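Purine nucleoside phosphorylase (Thermus thermophilus, PDB 6TK9) probably catalyses the reversible phosphorolysis of purine nucleosides such as inosine and guanosine, yielding the free base and ribose 1-phosphate. Local coordinates at residues V92-F101 against P214-A224. Numbering follows the deposited sequence.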
loop_
_atom_site.group_PDB
_atom_site.type_symbol
_atom_site.label_atom_id
_atom_site.label_comp_id
_atom_site.label_asym_id
_atom_site.label_seq_id
_atom_site.Cartn_x
_atom_site.Cartn_y
_atom_site.Cartn_z
ATOM N N VAL A 92 19.480 23.591 14.398
ATOM C CA VAL A 92 19.943 22.176 14.548
ATOM C C VAL A 92 21.157 21.927 13.637
ATOM O O VAL A 92 22.011 21.095 14.005
ATOM C CB VAL A 92 18.781 21.185 14.279
ATOM C CG1 VAL A 92 19.259 19.801 13.882
ATOM C CG2 VAL A 92 17.831 21.061 15.471
ATOM N N VAL A 93 21.255 22.587 12.486
ATOM C CA VAL A 93 22.346 22.285 11.514
ATOM C C VAL A 93 23.452 23.335 11.597
ATOM O O VAL A 93 24.352 23.281 10.733
ATOM C CB VAL A 93 21.825 22.187 10.067
ATOM C CG1 VAL A 93 20.855 21.033 9.886
ATOM C CG2 VAL A 93 21.221 23.503 9.602
ATOM N N PHE A 94 23.391 24.288 12.531
ATOM C CA PHE A 94 24.461 25.308 12.658
ATOM C C PHE A 94 25.789 24.566 12.843
ATOM O O PHE A 94 26.675 24.727 11.998
ATOM C CB PHE A 94 24.142 26.377 13.707
ATOM C CG PHE A 94 25.121 27.524 13.643
ATOM C CD1 PHE A 94 25.106 28.413 12.574
ATOM C CD2 PHE A 94 26.123 27.662 14.597
ATOM C CE1 PHE A 94 26.050 29.428 12.476
ATOM C CE2 PHE A 94 27.062 28.682 14.498
ATOM C CZ PHE A 94 27.023 29.562 13.440
ATOM N N PRO A 95 25.945 23.665 13.855
ATOM C CA PRO A 95 27.206 22.954 14.072
ATOM C C PRO A 95 27.808 22.359 12.783
ATOM O O PRO A 95 28.884 22.812 12.415
ATOM C CB PRO A 95 26.862 21.887 15.127
ATOM C CG PRO A 95 25.701 22.475 15.892
ATOM C CD PRO A 95 24.934 23.286 14.860
ATOM N N VAL A 96 27.144 21.410 12.114
ATOM C CA VAL A 96 27.722 20.757 10.896
ATOM C C VAL A 96 28.048 21.809 9.821
ATOM O O VAL A 96 28.971 21.563 9.037
ATOM C CB VAL A 96 26.842 19.630 10.322
ATOM C CG1 VAL A 96 26.689 18.495 11.320
ATOM C CG2 VAL A 96 25.485 20.128 9.847
ATOM N N ARG A 97 27.347 22.939 9.770
ATOM C CA ARG A 97 27.672 24.020 8.796
ATOM C C ARG A 97 29.046 24.615 9.161
ATOM O O ARG A 97 29.906 24.673 8.260
ATOM C CB ARG A 97 26.556 25.076 8.730
ATOM C CG ARG A 97 25.305 24.626 7.974
ATOM C CD ARG A 97 24.103 25.550 8.138
ATOM N NE ARG A 97 23.235 25.572 6.967
ATOM C CZ ARG A 97 22.056 26.199 6.871
ATOM N NH1 ARG A 97 21.563 26.886 7.888
ATOM N NH2 ARG A 97 21.377 26.141 5.732
ATOM N N VAL A 98 29.251 25.018 10.427
ATOM C CA VAL A 98 30.569 25.471 10.980
ATOM C C VAL A 98 31.611 24.370 10.751
ATOM O O VAL A 98 32.728 24.675 10.284
ATOM C CB VAL A 98 30.466 25.841 12.473
ATOM C CG1 VAL A 98 31.830 26.007 13.121
ATOM C CG2 VAL A 98 29.640 27.095 12.667
ATOM N N GLY A 99 31.241 23.124 11.035
ATOM C CA GLY A 99 32.113 21.966 10.782
ATOM C C GLY A 99 32.637 21.979 9.362
ATOM O O GLY A 99 33.823 21.682 9.148
ATOM N N PHE A 100 31.769 22.267 8.399
ATOM C CA PHE A 100 32.123 22.228 6.958
ATOM C C PHE A 100 33.157 23.323 6.680
ATOM O O PHE A 100 34.096 23.083 5.920
ATOM C CB PHE A 100 30.878 22.373 6.082
ATOM C CG PHE A 100 31.166 22.363 4.606
ATOM C CD1 PHE A 100 31.370 21.170 3.931
ATOM C CD2 PHE A 100 31.224 23.547 3.893
ATOM C CE1 PHE A 100 31.621 21.158 2.567
ATOM C CE2 PHE A 100 31.494 23.540 2.535
ATOM C CZ PHE A 100 31.703 22.347 1.878
ATOM N N PHE A 101 32.975 24.484 7.299
ATOM C CA PHE A 101 33.727 25.721 6.981
ATOM C C PHE A 101 35.039 25.736 7.753
ATOM O O PHE A 101 35.881 26.568 7.392
ATOM C CB PHE A 101 32.878 26.958 7.260
ATOM C CG PHE A 101 31.972 27.307 6.114
ATOM C CD1 PHE A 101 32.503 27.793 4.926
ATOM C CD2 PHE A 101 30.598 27.127 6.214
ATOM C CE1 PHE A 101 31.676 28.101 3.855
ATOM C CE2 PHE A 101 29.771 27.438 5.145
ATOM C CZ PHE A 101 30.311 27.921 3.969
ATOM N N PRO A 214 17.985 16.712 9.019
ATOM C CA PRO A 214 18.276 18.122 8.770
ATOM C C PRO A 214 19.770 18.302 8.469
ATOM O O PRO A 214 20.097 19.067 7.594
ATOM C CB PRO A 214 17.815 18.872 10.033
ATOM C CG PRO A 214 17.469 17.806 11.065
ATOM C CD PRO A 214 17.395 16.474 10.348
ATOM N N GLU A 215 20.625 17.582 9.199
ATOM C CA GLU A 215 22.099 17.547 9.002
ATOM C C GLU A 215 22.375 17.073 7.570
ATOM O O GLU A 215 23.118 17.784 6.841
ATOM C CB GLU A 215 22.779 16.691 10.086
ATOM C CG GLU A 215 22.711 17.326 11.469
ATOM C CD GLU A 215 22.499 16.388 12.647
ATOM O OE1 GLU A 215 23.457 15.706 13.024
ATOM O OE2 GLU A 215 21.387 16.362 13.206
ATOM N N VAL A 216 21.779 15.951 7.153
ATOM C CA VAL A 216 22.004 15.402 5.785
ATOM C C VAL A 216 21.647 16.453 4.729
ATOM O O VAL A 216 22.435 16.619 3.811
ATOM C CB VAL A 216 21.218 14.114 5.541
ATOM C CG1 VAL A 216 21.407 13.674 4.093
ATOM C CG2 VAL A 216 21.626 13.014 6.510
ATOM N N ILE A 217 20.505 17.129 4.851
ATOM C CA ILE A 217 20.026 18.149 3.866
ATOM C C ILE A 217 20.972 19.360 3.885
ATOM O O ILE A 217 21.394 19.812 2.799
ATOM C CB ILE A 217 18.562 18.560 4.147
ATOM C CG1 ILE A 217 17.606 17.382 3.950
ATOM C CG2 ILE A 217 18.166 19.747 3.284
ATOM C CD1 ILE A 217 16.211 17.616 4.477
ATOM N N ALA A 218 21.284 19.876 5.074
ATOM C CA ALA A 218 22.206 21.021 5.290
ATOM C C ALA A 218 23.565 20.735 4.630
ATOM O O ALA A 218 24.104 21.652 3.965
ATOM C CB ALA A 218 22.343 21.311 6.769
ATOM N N LEU A 219 24.078 19.511 4.787
ATOM C CA LEU A 219 25.433 19.109 4.339
ATOM C C LEU A 219 25.462 18.861 2.825
ATOM O O LEU A 219 26.525 19.156 2.215
ATOM C CB LEU A 219 25.890 17.883 5.131
ATOM C CG LEU A 219 26.411 18.206 6.529
ATOM C CD1 LEU A 219 26.522 16.957 7.373
ATOM C CD2 LEU A 219 27.754 18.904 6.452
ATOM N N ARG A 220 24.374 18.386 2.208
ATOM C CA ARG A 220 24.361 18.165 0.729
ATOM C C ARG A 220 24.181 19.519 0.037
ATOM O O ARG A 220 24.738 19.716 -1.066
ATOM C CB ARG A 220 23.294 17.148 0.315
ATOM C CG ARG A 220 23.559 15.742 0.827
ATOM C CD ARG A 220 24.754 15.049 0.202
ATOM N NE ARG A 220 24.748 15.100 -1.246
ATOM C CZ ARG A 220 25.712 15.615 -1.986
ATOM N NH1 ARG A 220 26.819 16.081 -1.431
ATOM N NH2 ARG A 220 25.565 15.671 -3.292
ATOM N N HIS A 221 23.463 20.441 0.678
ATOM C CA HIS A 221 23.398 21.869 0.264
ATOM C C HIS A 221 24.829 22.396 0.065
ATOM O O HIS A 221 25.095 23.006 -0.987
ATOM C CB HIS A 221 22.580 22.648 1.298
ATOM C CG HIS A 221 22.473 24.112 1.048
ATOM N ND1 HIS A 221 23.018 25.049 1.913
ATOM C CD2 HIS A 221 21.856 24.803 0.069
ATOM C CE1 HIS A 221 22.761 26.263 1.456
ATOM N NE2 HIS A 221 22.055 26.140 0.324
ATOM N N LEU A 222 25.727 22.071 1.002
ATOM C CA LEU A 222 27.125 22.576 1.092
ATOM C C LEU A 222 28.059 21.835 0.137
ATOM O O LEU A 222 29.133 22.398 -0.149
ATOM C CB LEU A 222 27.602 22.435 2.540
ATOM C CG LEU A 222 26.939 23.427 3.488
ATOM C CD1 LEU A 222 27.180 23.035 4.922
ATOM C CD2 LEU A 222 27.434 24.837 3.220
ATOM N N GLY A 223 27.668 20.631 -0.307
ATOM C CA GLY A 223 28.443 19.764 -1.218
ATOM C C GLY A 223 29.340 18.795 -0.463
ATOM O O GLY A 223 30.197 18.173 -1.102
ATOM N N ALA A 224 29.155 18.672 0.852
ATOM C CA ALA A 224 29.857 17.696 1.715
ATOM C C ALA A 224 29.466 16.275 1.295
ATOM O O ALA A 224 28.375 16.111 0.728
ATOM C CB ALA A 224 29.500 17.963 3.161
#
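Two helices running in roughly the same direction on one side of the central sheet of the phosphorylase fold, 94-101 and 214-222, pack here with their axes 9.5 Å apart and crossing at -31°. Near the N-terminal ends of the segments, the small Ala218 and the beta-branched Val93 let the backbones come close: Ala218 CB sits 3.5 Å from Val93 CB, and Val93 CG1 lies beside the ring carbon CB of Pro214. One turn on, Val96 meets Leu219 at about a right angle, its CG2 3.9 Å from Leu219 CG; both also touch Phe107 of strand 106-115, so the pair packs on the sheet. At the far end Leu222 packs among Arg97, Phe100 and Phe101. Its CD1 rests on the aliphatic CG of Arg97 and on Phe100 CB, while CD2 touches Phe101 CE2. Because CG of Phe100 stands anti to the backbone N (chi1 179°), the ring reaches across to helix 214-222, where Leu222 CB lies 3.9 Å from the ring centroid, over one face, in a CH-pi contact. Ala224 CB adds a further apolar contact, 3.8 Å from Phe100 CD1. Gly223, with positive phi, ends that helix in a Schellman motif and turns the chain so that Ala224 can meet the ring. A serine in place of Phe100 would probably leave Leu222 CB and the Ala224 methyl without their aromatic cover and open a gap beside the helix end. With no hydrogen bond between the segments, cohesion rests on shape and apolar burial, whereas Glu215 and His221 direct their polar ends to Arg80 and Asn144.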